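Local coordinates for protein CDP-4-keto-6-deoxy-D-glucose-3-dehydrase (Yersinia pseudotuberculosis, PDB 3BB8) that probably removes the C-3 hydroxyl of CDP-4-keto-6-deoxy-D-glucose with a pyridoxal 5'-phosphate cofactor, a step in building dideoxy sugars for lipopolysaccharide, at residues A[239-251]-A[278-290]. The protein carries 1 engineered substitution. Numbering follows the deposited sequence.
Sequences SIIESFRDWGRDC and HKYTYSHLGYNLK. With PLP (pyridoxal-5'-phosphate), chain E.
Lys290 lays its ammonium over one face of the Trp247 indole, NZ 3.7 Å from the centroid of the six-membered ring, a cation-pi contact. Bends at chi3 (-115°) and chi4 turn the chain there as its CD and CE pass Asp246 OD1, which already takes Arg245 NE in a nearly straight salt bridge (2.9 Å). Arg245 NH1 reaches on to the carbonyl of Thr82. Trp247 NE1, at the indole edge, donates to PLP O2P (3.0 Å), and Asn288 runs alongside the tryptophan, its side chain also against the phosphate.

On the helix, Phe244 pairs with His284 of the loop in an offset stack, centroids 4.6 Å apart and planes 29° from parallel; His284 CB sits over the phenyl face while Leu285 O meets its edge. Backbone bonds tie the loop to the helix end, to the type I' turn Asp246–Arg249 and to Asp250 just beyond it: Tyr287 N to Phe244 O (2.9 Å), His284 N to Gly248 O, and Asp250 N to Thr281 O (2.8 Å, 176°).

Asp194, Ser215 and Ser87 of the second subunit also bind this cofactor, so Trp247 completes a pyridoxal-phosphate site across the dimer interface, as in aspartate aminotransferase-fold enzymes, whose active sites draw on both subunits.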
loop_
_atom_site.group_PDB
_atom_site.type_symbol
_atom_site.label_atom_id
_atom_site.label_comp_id
_atom_site.label_asym_id
_atom_site.label_seq_id
_atom_site.Cartn_x
_atom_site.Cartn_y
_atom_site.Cartn_z
ATOM N N SER A 239 7.884 -16.466 -3.687
ATOM C CA SER A 239 8.656 -15.713 -4.672
ATOM C C SER A 239 7.775 -14.896 -5.602
ATOM O O SER A 239 8.117 -13.770 -5.936
ATOM C CB SER A 239 9.547 -16.645 -5.495
ATOM O OG SER A 239 10.688 -16.994 -4.735
ATOM N N ILE A 240 6.652 -15.465 -6.028
ATOM C CA ILE A 240 5.735 -14.740 -6.898
ATOM C C ILE A 240 5.201 -13.503 -6.155
ATOM O O ILE A 240 5.264 -12.392 -6.681
ATOM C CB ILE A 240 4.539 -15.638 -7.343
ATOM C CG1 ILE A 240 4.958 -16.567 -8.490
ATOM C CG2 ILE A 240 3.390 -14.785 -7.862
ATOM C CD1 ILE A 240 6.202 -17.363 -8.237
ATOM N N ILE A 241 4.699 -13.712 -4.932
ATOM C CA ILE A 241 4.133 -12.646 -4.093
ATOM C C ILE A 241 5.092 -11.478 -3.949
ATOM O O ILE A 241 4.739 -10.330 -4.235
ATOM C CB ILE A 241 3.839 -13.129 -2.637
ATOM C CG1 ILE A 241 3.085 -14.453 -2.650
ATOM C CG2 ILE A 241 3.024 -12.067 -1.874
ATOM C CD1 ILE A 241 1.721 -14.374 -3.214
ATOM N N GLU A 242 6.295 -11.787 -3.466
ATOM C CA GLU A 242 7.343 -10.790 -3.241
ATOM C C GLU A 242 7.615 -9.945 -4.486
ATOM O O GLU A 242 7.826 -8.733 -4.394
ATOM C CB GLU A 242 8.626 -11.490 -2.787
ATOM C CG GLU A 242 9.740 -10.546 -2.337
ATOM C CD GLU A 242 10.846 -11.276 -1.585
ATOM O OE1 GLU A 242 11.366 -12.278 -2.124
ATOM O OE2 GLU A 242 11.197 -10.851 -0.460
ATOM N N SER A 243 7.610 -10.595 -5.646
ATOM C CA SER A 243 7.841 -9.912 -6.912
ATOM C C SER A 243 6.725 -8.893 -7.164
ATOM O O SER A 243 6.987 -7.741 -7.522
ATOM C CB SER A 243 7.885 -10.929 -8.050
ATOM O OG SER A 243 8.011 -10.285 -9.306
ATOM N N PHE A 244 5.482 -9.322 -6.977
ATOM C CA PHE A 244 4.337 -8.439 -7.171
ATOM C C PHE A 244 4.382 -7.271 -6.177
ATOM O O PHE A 244 4.051 -6.132 -6.514
ATOM C CB PHE A 244 3.047 -9.219 -6.993
ATOM C CG PHE A 244 2.587 -9.925 -8.235
ATOM C CD1 PHE A 244 2.150 -9.202 -9.341
ATOM C CD2 PHE A 244 2.547 -11.319 -8.285
ATOM C CE1 PHE A 244 1.674 -9.853 -10.485
ATOM C CE2 PHE A 244 2.071 -11.980 -9.425
ATOM C CZ PHE A 244 1.634 -11.243 -10.525
ATOM N N ARG A 245 4.812 -7.558 -4.955
ATOM C CA ARG A 245 4.896 -6.522 -3.946
ATOM C C ARG A 245 6.021 -5.554 -4.279
ATOM O O ARG A 245 5.895 -4.351 -4.080
ATOM C CB ARG A 245 5.142 -7.120 -2.552
ATOM C CG ARG A 245 5.128 -6.058 -1.453
ATOM C CD ARG A 245 5.718 -6.559 -0.136
ATOM N NE ARG A 245 7.143 -6.862 -0.234
ATOM C CZ ARG A 245 7.835 -7.524 0.697
ATOM N NH1 ARG A 245 7.240 -7.957 1.809
ATOM N NH2 ARG A 245 9.124 -7.767 0.509
ATOM N N ASP A 246 7.118 -6.087 -4.798
ATOM C CA ASP A 246 8.268 -5.266 -5.119
ATOM C C ASP A 246 8.441 -4.828 -6.584
ATOM O O ASP A 246 9.429 -5.164 -7.231
ATOM C CB ASP A 246 9.538 -5.971 -4.623
ATOM C CG ASP A 246 9.466 -6.353 -3.142
ATOM O OD1 ASP A 246 8.663 -5.759 -2.385
ATOM O OD2 ASP A 246 10.230 -7.247 -2.721
ATOM N N TRP A 247 7.479 -4.055 -7.083
ATOM C CA TRP A 247 7.486 -3.501 -8.438
ATOM C C TRP A 247 7.403 -4.535 -9.545
ATOM O O TRP A 247 7.584 -4.218 -10.727
ATOM C CB TRP A 247 8.729 -2.622 -8.652
ATOM C CG TRP A 247 8.900 -1.482 -7.663
ATOM C CD1 TRP A 247 8.198 -0.304 -7.629
ATOM C CD2 TRP A 247 9.830 -1.425 -6.565
ATOM N NE1 TRP A 247 8.637 0.480 -6.578
ATOM C CE2 TRP A 247 9.634 -0.184 -5.911
ATOM C CE3 TRP A 247 10.809 -2.299 -6.074
ATOM C CZ2 TRP A 247 10.383 0.203 -4.786
ATOM C CZ3 TRP A 247 11.565 -1.912 -4.947
ATOM C CH2 TRP A 247 11.341 -0.669 -4.319
ATOM N N GLY A 248 7.103 -5.770 -9.170
ATOM C CA GLY A 248 7.024 -6.831 -10.154
ATOM C C GLY A 248 8.401 -7.219 -10.669
ATOM O O GLY A 248 8.521 -7.836 -11.729
ATOM N N ARG A 249 9.436 -6.858 -9.918
ATOM C CA ARG A 249 10.810 -7.108 -10.337
ATOM C C ARG A 249 11.199 -8.566 -10.109
ATOM O O ARG A 249 10.821 -9.170 -9.106
ATOM C CB ARG A 249 11.775 -6.184 -9.590
ATOM C CG ARG A 249 12.206 -6.705 -8.229
ATOM C CD ARG A 249 13.263 -5.809 -7.604
ATOM N NE ARG A 249 13.390 -6.034 -6.168
ATOM C CZ ARG A 249 14.054 -5.231 -5.342
ATOM N NH1 ARG A 249 14.653 -4.144 -5.808
ATOM N NH2 ARG A 249 14.118 -5.515 -4.048
ATOM N N ASP A 250 11.958 -9.124 -11.048
ATOM C CA ASP A 250 12.290 -10.543 -11.021
ATOM C C ASP A 250 13.075 -10.902 -9.764
ATOM O O ASP A 250 13.568 -10.024 -9.057
ATOM C CB ASP A 250 13.086 -10.930 -12.268
ATOM C CG ASP A 250 12.957 -12.402 -12.609
ATOM O OD1 ASP A 250 13.144 -13.241 -11.703
ATOM O OD2 ASP A 250 12.668 -12.719 -13.782
ATOM N N CYS A 251 13.187 -12.198 -9.494
ATOM C CA CYS A 251 13.507 -12.676 -8.153
ATOM C C CYS A 251 14.902 -13.290 -8.105
ATOM O O CYS A 251 15.428 -13.741 -9.123
ATOM C CB CYS A 251 12.467 -13.696 -7.686
ATOM S SG CYS A 251 13.136 -15.341 -7.344
ATOM N N HIS A 278 19.587 -6.557 -13.092
ATOM C CA HIS A 278 18.531 -7.461 -12.629
ATOM C C HIS A 278 17.524 -6.634 -11.832
ATOM O O HIS A 278 16.316 -6.854 -11.919
ATOM C CB HIS A 278 19.101 -8.570 -11.733
ATOM C CG HIS A 278 18.188 -9.753 -11.579
ATOM N ND1 HIS A 278 18.167 -10.538 -10.443
ATOM C CD2 HIS A 278 17.293 -10.307 -12.434
ATOM C CE1 HIS A 278 17.302 -11.524 -10.607
ATOM N NE2 HIS A 278 16.758 -11.408 -11.806
ATOM N N LYS A 279 18.039 -5.678 -11.064
ATOM C CA LYS A 279 17.213 -4.783 -10.255
ATOM C C LYS A 279 16.127 -4.113 -11.092
ATOM O O LYS A 279 15.079 -3.729 -10.571
ATOM C CB LYS A 279 18.085 -3.701 -9.613
ATOM C CG LYS A 279 18.794 -4.124 -8.329
ATOM C CD LYS A 279 17.902 -3.905 -7.106
ATOM C CE LYS A 279 18.723 -3.871 -5.818
ATOM N NZ LYS A 279 17.986 -3.227 -4.682
ATOM N N TYR A 280 16.385 -3.971 -12.388
ATOM C CA TYR A 280 15.430 -3.343 -13.292
ATOM C C TYR A 280 14.893 -4.293 -14.363
ATOM O O TYR A 280 14.597 -3.875 -15.484
ATOM C CB TYR A 280 16.054 -2.113 -13.960
ATOM C CG TYR A 280 16.274 -0.913 -13.051
ATOM C CD1 TYR A 280 16.931 0.226 -13.525
ATOM C CD2 TYR A 280 15.814 -0.903 -11.731
ATOM C CE1 TYR A 280 17.126 1.345 -12.716
ATOM C CE2 TYR A 280 16.007 0.214 -10.908
ATOM C CZ TYR A 280 16.663 1.336 -11.412
ATOM O OH TYR A 280 16.844 2.456 -10.632
ATOM N N THR A 281 14.788 -5.575 -14.013
ATOM C CA THR A 281 14.238 -6.594 -14.903
ATOM C C THR A 281 12.909 -6.993 -14.245
ATOM O O THR A 281 12.874 -7.449 -13.101
ATOM C CB THR A 281 15.170 -7.805 -15.002
ATOM O OG1 THR A 281 16.437 -7.368 -15.500
ATOM C CG2 THR A 281 14.590 -8.861 -15.951
ATOM N N TYR A 282 11.815 -6.814 -14.974
ATOM C CA TYR A 282 10.493 -7.076 -14.421
ATOM C C TYR A 282 9.751 -8.293 -14.973
ATOM O O TYR A 282 9.391 -8.344 -16.145
ATOM C CB TYR A 282 9.671 -5.800 -14.596
ATOM C CG TYR A 282 10.367 -4.612 -13.969
ATOM C CD1 TYR A 282 10.289 -4.385 -12.597
ATOM C CD2 TYR A 282 11.155 -3.745 -14.740
ATOM C CE1 TYR A 282 10.976 -3.323 -11.999
ATOM C CE2 TYR A 282 11.840 -2.685 -14.155
ATOM C CZ TYR A 282 11.746 -2.477 -12.781
ATOM O OH TYR A 282 12.406 -1.424 -12.194
ATOM N N SER A 283 9.507 -9.254 -14.093
ATOM C CA SER A 283 8.829 -10.500 -14.439
ATOM C C SER A 283 7.330 -10.517 -14.172
ATOM O O SER A 283 6.652 -11.469 -14.555
ATOM C CB SER A 283 9.454 -11.643 -13.658
ATOM O OG SER A 283 9.368 -11.381 -12.264
ATOM N N HIS A 284 6.806 -9.494 -13.500
ATOM C CA HIS A 284 5.368 -9.457 -13.211
ATOM C C HIS A 284 4.772 -8.054 -13.262
ATOM O O HIS A 284 5.487 -7.054 -13.137
ATOM C CB HIS A 284 5.079 -10.047 -11.826
ATOM C CG HIS A 284 5.436 -11.497 -11.687
ATOM N ND1 HIS A 284 4.726 -12.502 -12.305
ATOM C CD2 HIS A 284 6.397 -12.111 -10.956
ATOM C CE1 HIS A 284 5.229 -13.673 -11.956
ATOM N NE2 HIS A 284 6.243 -13.464 -11.140
ATOM N N LEU A 285 3.456 -8.001 -13.462
ATOM C CA LEU A 285 2.696 -6.753 -13.488
ATOM C C LEU A 285 2.569 -6.413 -11.999
ATOM O O LEU A 285 1.583 -6.769 -11.339
ATOM C CB LEU A 285 1.318 -7.016 -14.101
ATOM C CG LEU A 285 0.385 -5.839 -14.364
ATOM C CD1 LEU A 285 1.045 -4.870 -15.332
ATOM C CD2 LEU A 285 -0.933 -6.363 -14.937
ATOM N N GLY A 286 3.577 -5.730 -11.471
ATOM C CA GLY A 286 3.592 -5.430 -10.055
ATOM C C GLY A 286 3.094 -4.099 -9.537
ATOM O O GLY A 286 2.610 -3.238 -10.278
ATOM N N TYR A 287 3.227 -3.972 -8.221
ATOM C CA TYR A 287 2.832 -2.802 -7.441
ATOM C C TYR A 287 4.032 -2.478 -6.575
ATOM O O TYR A 287 5.128 -2.967 -6.804
ATOM C CB TYR A 287 1.696 -3.152 -6.469
ATOM C CG TYR A 287 0.439 -3.689 -7.092
ATOM C CD1 TYR A 287 0.278 -5.052 -7.327
ATOM C CD2 TYR A 287 -0.589 -2.825 -7.466
ATOM C CE1 TYR A 287 -0.884 -5.542 -7.927
ATOM C CE2 TYR A 287 -1.738 -3.295 -8.060
ATOM C CZ TYR A 287 -1.884 -4.652 -8.291
ATOM O OH TYR A 287 -3.027 -5.096 -8.901
ATOM N N ASN A 288 3.804 -1.624 -5.590
ATOM C CA ASN A 288 4.804 -1.299 -4.584
ATOM C C ASN A 288 3.964 -1.215 -3.326
ATOM O O ASN A 288 3.554 -0.133 -2.885
ATOM C CB ASN A 288 5.496 0.032 -4.811
ATOM C CG ASN A 288 6.524 0.331 -3.721
ATOM O OD1 ASN A 288 7.173 1.378 -3.733
ATOM N ND2 ASN A 288 6.670 -0.588 -2.768
ATOM N N LEU A 289 3.698 -2.380 -2.764
ATOM C CA LEU A 289 3.051 -2.491 -1.471
ATOM C C LEU A 289 3.892 -2.937 -0.276
ATOM O O LEU A 289 3.606 -3.963 0.346
ATOM C CB LEU A 289 1.906 -3.474 -1.724
ATOM C CG LEU A 289 0.950 -3.055 -2.853
ATOM C CD1 LEU A 289 0.120 -4.251 -3.310
ATOM C CD2 LEU A 289 0.055 -1.926 -2.377
ATOM N N LYS A 290 4.933 -2.170 0.040
ATOM C CA LYS A 290 5.786 -2.487 1.192
ATOM C C LYS A 290 5.564 -1.474 2.315
ATOM O O LYS A 290 4.993 -0.399 2.095
ATOM C CB LYS A 290 7.274 -2.480 0.813
ATOM C CG LYS A 290 7.647 -3.434 -0.304
ATOM C CD LYS A 290 9.160 -3.537 -0.488
ATOM C CE LYS A 290 9.618 -2.987 -1.841
ATOM N NZ LYS A 290 9.387 -1.518 -2.007
HETATM N N1 PLP E . 7.251 6.337 -11.275
HETATM C C2 PLP E . 8.569 6.739 -11.379
HETATM C C2A PLP E . 9.003 7.429 -12.675
HETATM C C3 PLP E . 9.463 6.506 -10.290
HETATM O O3 PLP E . 10.763 6.875 -10.343
HETATM C C4 PLP E . 8.980 5.847 -9.074
HETATM C C4A PLP E . 9.985 5.646 -7.909
HETATM C C5 PLP E . 7.614 5.445 -9.034
HETATM C C6 PLP E . 6.766 5.715 -10.176
HETATM C C5A PLP E . 6.908 4.754 -7.903
HETATM O O4P PLP E . 7.382 5.055 -6.667
HETATM P P PLP E . 7.641 4.000 -5.494
HETATM O O1P PLP E . 7.640 4.783 -4.217
HETATM O O2P PLP E . 9.115 3.359 -5.829
HETATM O O3P PLP E . 6.553 2.901 -5.515
#